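PDB 3P4G: antifreeze protein from Marinomonas primoryensis, which binds ice through a right-handed, calcium-dependent beta-helix, probably by way of ordered waters anchored on its surface. Local coordinates for residues F33-S47 with V52-E66. Numbering follows the deposited sequence. Where two conformers were deposited one is given.
Sequences FDASNNNVAVTGNVS and VLAGDDKVSIDGNVE. With CA (calcium ion), chain E; CA (calcium ion), chain F.
Asp57 reaches from 52-66 into the calcium-binding turn of 33-47. Asp57 CB lies 4.0 Å from Asn38 O. With chi1 at -57°, CG stands beside its own backbone N, and the carboxylate comes between two calcium ions. Asp57 OD1 binds the first calcium at 2.3 Å. Its anti lone pair takes the backbone N-H of Asn38, with Asn38 N 2.8 Å from Asp57 OD1. Asp57 OD2 binds the second calcium, also at 2.3 Å. The side chain of Asn38 and the carbonyls of Asp34, Ser36, Val52 and Ala54 complete the first ion. Leu53 O and Gly55 O join the second, whose other ligands come from Met79, Thr81 and Asp84 of the next turn. The segments are matching parts of successive coils of a right-handed beta-helix. Strands 39-42 and 58-61 run parallel, 3° apart, and calcium clamps one end. Inside the coil, Val52 CG1 sits over one face of the Phe33 ring, 18° off the ring normal, and also touches Val40 CG2. Val46 CG2 meets Ile61 CD1 at 3.7 Å, the two side chains roughly at right angles. In the far turn, Asn45 OD1 accepts from Asn64 N at 2.8 Å, in the carbonyl plane on a lone pair. An alanine in place of Asn45 would probably leave this N-H without its acceptor and the turn less firmly tied. Asn64 OD1 carries the same kind of link onward to Asp91 N.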
ATOM      1  N   PHE A  33     -22.125 -13.631  24.049  1.00 16.35           N
ATOM      2  CA  PHE A  33     -22.974 -13.736  22.865  1.00 15.84           C
ATOM      3  C   PHE A  33     -23.096 -15.174  22.434  1.00 14.86           C
ATOM      4  O   PHE A  33     -22.877 -16.087  23.267  1.00 14.47           O
ATOM      5  CB  PHE A  33     -22.486 -12.775  21.781  1.00 14.25           C
ATOM      6  CG  PHE A  33     -22.367 -11.380  22.307  1.00 14.98           C
ATOM      7  CD1 PHE A  33     -21.146 -10.909  22.808  1.00 16.47           C
ATOM      8  CD2 PHE A  33     -23.485 -10.561  22.360  1.00 15.53           C
ATOM      9  CE1 PHE A  33     -21.047  -9.598  23.330  1.00 13.71           C
ATOM     10  CE2 PHE A  33     -23.393  -9.293  22.899  1.00 15.53           C
ATOM     11  CZ  PHE A  33     -22.165  -8.800  23.343  1.00 16.17           C
ATOM     12  N   ASP A  34     -23.555 -15.404  21.208  1.00 14.12           N
ATOM     13  CA  ASP A  34     -23.745 -16.788  20.760  1.00 15.76           C
ATOM     14  C   ASP A  34     -23.766 -16.907  19.274  1.00 15.62           C
ATOM     15  O   ASP A  34     -23.365 -15.969  18.566  1.00 15.39           O
ATOM     16  CB  ASP A  34     -25.072 -17.334  21.311  1.00 18.15           C
ATOM     17  CG  ASP A  34     -26.250 -16.501  20.899  1.00 21.90           C
ATOM     18  OD1 ASP A  34     -27.263 -16.537  21.636  1.00 32.84           O
ATOM     19  OD2 ASP A  34     -26.201 -15.810  19.864  1.00 19.17           O
ATOM     20  N   ALA A  35     -24.260 -18.062  18.808  1.00 16.49           N
ATOM     21  CA  ALA A  35     -24.182 -18.435  17.392  1.00 15.98           C
ATOM     22  C   ALA A  35     -25.249 -17.716  16.556  1.00 15.25           C
ATOM     23  O   ALA A  35     -25.226 -17.797  15.329  1.00 15.55           O
ATOM     24  CB  ALA A  35     -24.289 -19.985  17.210  1.00 16.91           C
ATOM     25  N   SER A  36     -26.150 -16.984  17.200  1.00 15.48           N
ATOM     26  CA  SER A  36     -27.131 -16.255  16.416  0.50 14.81           C
ATOM     27  C   SER A  36     -26.434 -15.103  15.689  1.00 14.84           C
ATOM     28  O   SER A  36     -25.266 -14.758  15.973  1.00 13.73           O
ATOM     29  CB  SER A  36     -28.284 -15.733  17.280  0.50 15.38           C
ATOM     30  OG  SER A  36     -27.848 -14.679  18.104  0.50 12.74           O
ATOM     31  N   ASN A  37     -27.130 -14.543  14.718  1.00 13.37           N
ATOM     32  CA  ASN A  37     -26.680 -13.301  14.077  1.00 13.71           C
ATOM     33  C   ASN A  37     -26.960 -12.144  15.055  1.00 13.86           C
ATOM     34  O   ASN A  37     -28.091 -11.627  15.139  1.00 14.83           O
ATOM     35  CB  ASN A  37     -27.487 -13.103  12.777  1.00 13.69           C
ATOM     36  CG  ASN A  37     -27.326 -14.253  11.798  1.00 15.35           C
ATOM     37  OD1 ASN A  37     -26.258 -14.866  11.694  1.00 13.96           O
ATOM     38  ND2 ASN A  37     -28.400 -14.545  11.060  1.00 15.37           N
ATOM     39  N   ASN A  38     -25.971 -11.828  15.876  1.00 12.25           N
ATOM     40  CA  ASN A  38     -26.083 -10.759  16.862  1.00 12.52           C
ATOM     41  C   ASN A  38     -26.139  -9.336  16.319  1.00 13.61           C
ATOM     42  O   ASN A  38     -25.620  -9.034  15.249  1.00 13.15           O
ATOM     43  CB  ASN A  38     -24.945 -10.876  17.878  1.00 12.32           C
ATOM     44  CG  ASN A  38     -25.013 -12.154  18.672  1.00 14.02           C
ATOM     45  OD1 ASN A  38     -24.160 -13.039  18.541  1.00 12.83           O
ATOM     46  ND2 ASN A  38     -26.029 -12.263  19.543  1.00 18.15           N
ATOM     47  N   ASN A  39     -26.768  -8.448  17.095  1.00 13.48           N
ATOM     48  CA  ASN A  39     -26.725  -7.006  16.820  1.00 14.97           C
ATOM     49  C   ASN A  39     -26.356  -6.364  18.149  1.00 14.61           C
ATOM     50  O   ASN A  39     -27.126  -6.435  19.124  1.00 15.21           O
ATOM     51  CB  ASN A  39     -28.072  -6.437  16.308  1.00 16.29           C
ATOM     52  CG  ASN A  39     -27.977  -4.942  15.995  1.00 18.35           C
ATOM     53  OD1 ASN A  39     -27.020  -4.489  15.373  1.00 25.88           O
ATOM     54  ND2 ASN A  39     -28.931  -4.181  16.453  1.00 24.08           N
ATOM     55  N   VAL A  40     -25.141  -5.828  18.213  1.00 13.95           N
ATOM     56  CA  VAL A  40     -24.623  -5.254  19.451  1.00 14.13           C
ATOM     57  C   VAL A  40     -24.475  -3.762  19.253  1.00 14.86           C
ATOM     58  O   VAL A  40     -23.784  -3.330  18.326  1.00 14.91           O
ATOM     59  CB  VAL A  40     -23.287  -5.914  19.857  1.00 13.71           C
ATOM     60  CG1 VAL A  40     -22.691  -5.268  21.198  1.00 14.76           C
ATOM     61  CG2 VAL A  40     -23.484  -7.413  20.022  1.00 13.62           C
ATOM     62  N   ALA A  41     -25.125  -2.970  20.123  1.00 15.68           N
ATOM     63  CA  ALA A  41     -25.040  -1.523  20.057  1.00 16.71           C
ATOM     64  C   ALA A  41     -24.430  -1.035  21.347  1.00 16.93           C
ATOM     65  O   ALA A  41     -25.022  -1.250  22.421  1.00 19.03           O
ATOM     66  CB  ALA A  41     -26.478  -0.907  19.898  1.00 18.02           C
ATOM     67  N   VAL A  42     -23.271  -0.402  21.259  1.00 15.94           N
ATOM     68  CA  VAL A  42     -22.568   0.178  22.424  1.00 15.24           C
ATOM     69  C   VAL A  42     -22.478   1.711  22.243  1.00 16.08           C
ATOM     70  O   VAL A  42     -21.825   2.206  21.326  1.00 14.23           O
ATOM     71  CB  VAL A  42     -21.133  -0.445  22.591  1.00 16.16           C
ATOM     72  CG1 VAL A  42     -20.405   0.167  23.811  1.00 14.72           C
ATOM     73  CG2 VAL A  42     -21.218  -1.988  22.679  1.00 13.15           C
ATOM     74  N   THR A  43     -23.162   2.481  23.096  1.00 17.96           N
ATOM     75  CA  THR A  43     -23.135   3.945  22.947  1.00 18.48           C
ATOM     76  C   THR A  43     -21.866   4.542  23.574  1.00 18.71           C
ATOM     77  O   THR A  43     -21.495   5.672  23.245  1.00 19.40           O
ATOM     78  CB  THR A  43     -24.363   4.649  23.588  1.00 19.39           C
ATOM     79  OG1 THR A  43     -24.433   4.279  24.955  1.00 20.66           O
ATOM     80  CG2 THR A  43     -25.659   4.237  22.920  1.00 21.86           C
ATOM     81  N   GLY A  44     -21.201   3.802  24.466  1.00 17.56           N
ATOM     82  CA  GLY A  44     -19.958   4.265  25.087  1.00 18.14           C
ATOM     83  C   GLY A  44     -18.730   3.458  24.690  1.00 18.39           C
ATOM     84  O   GLY A  44     -18.609   3.023  23.543  1.00 17.34           O
ATOM     85  N   ASN A  45     -17.837   3.214  25.637  1.00 18.24           N
ATOM     86  CA  ASN A  45     -16.591   2.495  25.326  1.00 16.65           C
ATOM     87  C   ASN A  45     -16.733   0.963  25.527  1.00 16.83           C
ATOM     88  O   ASN A  45     -17.635   0.473  26.270  1.00 16.83           O
ATOM     89  CB  ASN A  45     -15.437   3.081  26.137  1.00 17.09           C
ATOM     90  CG  ASN A  45     -15.218   4.582  25.860  1.00 17.51           C
ATOM     91  OD1 ASN A  45     -15.114   4.997  24.713  1.00 15.93           O
ATOM     92  ND2 ASN A  45     -15.140   5.392  26.920  1.00 19.63           N
ATOM     93  N   VAL A  46     -15.862   0.227  24.835  1.00 15.51           N
ATOM     94  CA  VAL A  46     -15.663  -1.190  25.073  1.00 14.69           C
ATOM     95  C   VAL A  46     -14.469  -1.400  26.022  1.00 14.70           C
ATOM     96  O   VAL A  46     -13.327  -1.159  25.654  1.00 14.11           O
ATOM     97  CB  VAL A  46     -15.499  -1.957  23.734  1.00 13.94           C
ATOM     98  CG1 VAL A  46     -15.001  -3.408  23.937  1.00 15.64           C
ATOM     99  CG2 VAL A  46     -16.816  -1.931  22.957  1.00 14.36           C
ATOM    100  N   SER A  47     -14.737  -1.880  27.247  1.00 15.16           N
ATOM    101  CA  SER A  47     -13.695  -2.041  28.246  1.00 15.41           C
ATOM    102  C   SER A  47     -13.566  -3.465  28.694  1.00 15.03           C
ATOM    103  O   SER A  47     -12.928  -3.709  29.712  1.00 16.36           O
ATOM    104  CB  SER A  47     -13.979  -1.162  29.469  1.00 16.74           C
ATOM    105  OG  SER A  47     -14.204   0.171  29.061  1.00 20.16           O
ATOM    106  N   VAL A  52     -18.527 -11.883  19.339  1.00  9.88           N
ATOM    107  CA  VAL A  52     -19.865 -12.200  18.865  1.00 10.00           C
ATOM    108  C   VAL A  52     -19.970 -13.574  18.203  1.00 10.61           C
ATOM    109  O   VAL A  52     -21.074 -13.992  17.804  1.00 11.69           O
ATOM    110  CB  VAL A  52     -20.459 -11.043  17.988  1.00  8.89           C
ATOM    111  CG1 VAL A  52     -20.922  -9.854  18.893  1.00  9.09           C
ATOM    112  CG2 VAL A  52     -19.459 -10.536  16.952  1.00  8.92           C
ATOM    113  N   LEU A  53     -18.841 -14.306  18.140  1.00  9.50           N
ATOM    114  CA  LEU A  53     -18.843 -15.757  17.865  1.00  9.83           C
ATOM    115  C   LEU A  53     -19.452 -16.058  16.489  1.00  9.30           C
ATOM    116  O   LEU A  53     -19.343 -15.254  15.550  1.00  8.86           O
ATOM    117  CB  LEU A  53     -19.584 -16.546  18.999  1.00 10.51           C
ATOM    118  CG  LEU A  53     -18.931 -16.443  20.391  1.00 10.57           C
ATOM    119  CD1 LEU A  53     -19.898 -16.799  21.520  1.00 10.75           C
ATOM    120  CD2 LEU A  53     -17.676 -17.334  20.485  1.00 12.96           C
ATOM    121  N   ALA A  54     -20.041 -17.227  16.356  1.00 10.58           N
ATOM    122  CA  ALA A  54     -20.609 -17.606  15.048  1.00 10.82           C
ATOM    123  C   ALA A  54     -21.810 -16.735  14.657  1.00 10.65           C
ATOM    124  O   ALA A  54     -22.394 -15.989  15.480  1.00 10.70           O
ATOM    125  CB  ALA A  54     -20.960 -19.087  14.989  1.00 10.26           C
ATOM    126  N   GLY A  55     -22.172 -16.853  13.384  1.00 11.67           N
ATOM    127  CA  GLY A  55     -23.262 -16.036  12.876  1.00 11.06           C
ATOM    128  C   GLY A  55     -22.719 -14.803  12.188  1.00 11.32           C
ATOM    129  O   GLY A  55     -21.562 -14.411  12.383  1.00 11.15           O
ATOM    130  N   ASP A  56     -23.572 -14.183  11.401  1.00 10.57           N
ATOM    131  CA  ASP A  56     -23.192 -12.947  10.700  1.00 11.10           C
ATOM    132  C   ASP A  56     -23.653 -11.793  11.615  1.00  9.96           C
ATOM    133  O   ASP A  56     -24.841 -11.438  11.655  1.00 12.03           O
ATOM    134  CB  ASP A  56     -23.924 -12.895   9.365  1.00 10.41           C
ATOM    135  CG  ASP A  56     -23.534 -14.035   8.417  1.00 13.37           C
ATOM    136  OD1 ASP A  56     -22.458 -14.653   8.593  1.00 10.00           O
ATOM    137  OD2 ASP A  56     -24.353 -14.321   7.497  1.00 14.85           O
ATOM    138  N   ASP A  57     -22.699 -11.249  12.367  1.00 10.32           N
ATOM    139  CA  ASP A  57     -22.989 -10.348  13.491  1.00 10.26           C
ATOM    140  C   ASP A  57     -22.719  -8.912  13.077  1.00  9.44           C
ATOM    141  O   ASP A  57     -21.800  -8.628  12.305  1.00  9.15           O
ATOM    142  CB  ASP A  57     -22.057 -10.678  14.656  1.00  9.03           C
ATOM    143  CG  ASP A  57     -22.166 -12.138  15.093  1.00 10.07           C
ATOM    144  OD1 ASP A  57     -23.266 -12.592  15.525  1.00 12.45           O
ATOM    145  OD2 ASP A  57     -21.149 -12.836  15.015  1.00  8.88           O
ATOM    146  N   LYS A  58     -23.460  -7.993  13.675  1.00 10.64           N
ATOM    147  CA  LYS A  58     -23.227  -6.578  13.476  1.00 11.20           C
ATOM    148  C   LYS A  58     -22.919  -6.022  14.864  1.00 10.52           C
ATOM    149  O   LYS A  58     -23.623  -6.334  15.845  1.00 10.89           O
ATOM    150  CB  LYS A  58     -24.470  -5.849  12.933  1.00 13.41           C
ATOM    151  CG  LYS A  58     -24.181  -4.310  12.735  1.00 15.59           C
ATOM    152  CD  LYS A  58     -25.185  -3.668  11.750  1.00 23.25           C
ATOM    153  CE  LYS A  58     -25.043  -2.116  11.677  1.00 27.06           C
ATOM    154  NZ  LYS A  58     -26.179  -1.571  10.835  1.00 30.00           N
ATOM    155  N   VAL A  59     -21.835  -5.259  14.941  1.00  8.50           N
ATOM    156  CA  VAL A  59     -21.415  -4.574  16.177  1.00 10.97           C
ATOM    157  C   VAL A  59     -21.160  -3.084  15.858  1.00 11.24           C
ATOM    158  O   VAL A  59     -20.481  -2.751  14.873  1.00  9.72           O
ATOM    159  CB  VAL A  59     -20.132  -5.208  16.773  1.00 10.04           C
ATOM    160  CG1 VAL A  59     -19.670  -4.340  17.946  1.00 12.41           C
ATOM    161  CG2 VAL A  59     -20.344  -6.672  17.235  1.00 12.33           C
ATOM    162  N   SER A  60     -21.712  -2.198  16.693  1.00 11.03           N
ATOM    163  CA  SER A  60     -21.597  -0.760  16.475  0.50 12.88           C
ATOM    164  C   SER A  60     -21.270  -0.136  17.809  1.00 12.50           C
ATOM    165  O   SER A  60     -21.985  -0.334  18.793  1.00 14.14           O
ATOM    166  CB  SER A  60     -22.899  -0.173  15.927  0.50 13.43           C
ATOM    167  OG  SER A  60     -23.317  -0.859  14.765  0.50 13.94           O
ATOM    168  N   ILE A  61     -20.177   0.595  17.831  1.00 11.63           N
ATOM    169  CA  ILE A  61     -19.583   1.173  19.059  1.00 11.28           C
ATOM    170  C   ILE A  61     -19.382   2.660  18.787  1.00 12.90           C
ATOM    171  O   ILE A  61     -18.703   3.041  17.823  1.00 12.84           O
ATOM    172  CB  ILE A  61     -18.183   0.457  19.367  1.00 11.97           C
ATOM    173  CG1 ILE A  61     -18.373  -1.039  19.692  1.00 10.36           C
ATOM    174  CG2 ILE A  61     -17.369   1.152  20.493  1.00  9.65           C
ATOM    175  CD1 ILE A  61     -17.210  -1.939  19.297  1.00 11.13           C
ATOM    176  N   ASP A  62     -19.988   3.527  19.601  1.00 12.25           N
ATOM    177  CA  ASP A  62     -19.842   4.959  19.366  1.00 13.83           C
ATOM    178  C   ASP A  62     -18.563   5.493  20.023  1.00 12.98           C
ATOM    179  O   ASP A  62     -18.086   6.581  19.675  1.00 13.70           O
ATOM    180  CB  ASP A  62     -21.030   5.694  19.955  1.00 13.18           C
ATOM    181  CG  ASP A  62     -22.313   5.360  19.257  1.00 18.14           C
ATOM    182  OD1 ASP A  62     -22.270   5.034  18.044  1.00 21.32           O
ATOM    183  OD2 ASP A  62     -23.352   5.486  19.920  1.00 21.77           O
ATOM    184  N   GLY A  63     -18.058   4.759  21.009  1.00 14.03           N
ATOM    185  CA  GLY A  63     -16.820   5.130  21.714  1.00 14.89           C
ATOM    186  C   GLY A  63     -15.591   4.425  21.172  1.00 14.06           C
ATOM    187  O   GLY A  63     -15.490   4.168  19.953  1.00 14.34           O
ATOM    188  N   ASN A  64     -14.688   4.057  22.083  1.00 14.29           N
ATOM    189  CA  ASN A  64     -13.397   3.450  21.725  1.00 13.51           C
ATOM    190  C   ASN A  64     -13.393   1.966  22.039  1.00 12.61           C
ATOM    191  O   ASN A  64     -14.061   1.526  22.987  1.00 14.10           O
ATOM    192  CB  ASN A  64     -12.266   4.095  22.553  1.00 13.73           C
ATOM    193  CG  ASN A  64     -12.198   5.578  22.362  1.00 15.61           C
ATOM    194  OD1 ASN A  64     -12.265   6.062  21.233  1.00 14.33           O
ATOM    195  ND2 ASN A  64     -12.025   6.327  23.476  1.00 15.08           N
ATOM    196  N   VAL A  65     -12.641   1.195  21.266  1.00 11.66           N
ATOM    197  CA  VAL A  65     -12.260  -0.142  21.702  1.00 11.77           C
ATOM    198  C   VAL A  65     -10.986   0.051  22.516  1.00 13.07           C
ATOM    199  O   VAL A  65      -9.907   0.416  21.973  1.00 12.08           O
ATOM    200  CB  VAL A  65     -12.015  -1.096  20.506  1.00 11.59           C
ATOM    201  CG1 VAL A  65     -11.531  -2.488  20.998  1.00 12.09           C
ATOM    202  CG2 VAL A  65     -13.271  -1.155  19.658  1.00 12.39           C
ATOM    203  N   GLU A  66     -11.103  -0.202  23.809  1.00 13.61           N
ATOM    204  CA  GLU A  66     -10.010   0.113  24.722  1.00 14.39           C
ATOM    205  C   GLU A  66      -8.899  -0.962  24.744  1.00 14.98           C
ATOM    206  O   GLU A  66      -9.093  -2.098  24.292  1.00 13.49           O
ATOM    207  CB  GLU A  66     -10.554   0.385  26.109  1.00 15.92           C
ATOM    208  CG  GLU A  66     -11.373   1.687  26.184  1.00 16.05           C
ATOM    209  CD  GLU A  66     -11.905   1.963  27.572  1.00 20.83           C
ATOM    210  OE1 GLU A  66     -11.722   1.134  28.500  1.00 21.09           O
ATOM    211  OE2 GLU A  66     -12.498   3.038  27.744  1.00 21.00           O
TER
HETATM  212 CA    CA E 401     -23.113 -14.439  16.899  1.00  3.23          CA
HETATM  213 CA    CA F 402     -19.553 -13.840  13.642  1.00  3.35          CA
HETATM  214  O   HOH W   1     -25.341  -2.584  15.878  1.00 19.93           O
HETATM  215  O   HOH W   2     -23.382   7.715  21.580  1.00 19.44           O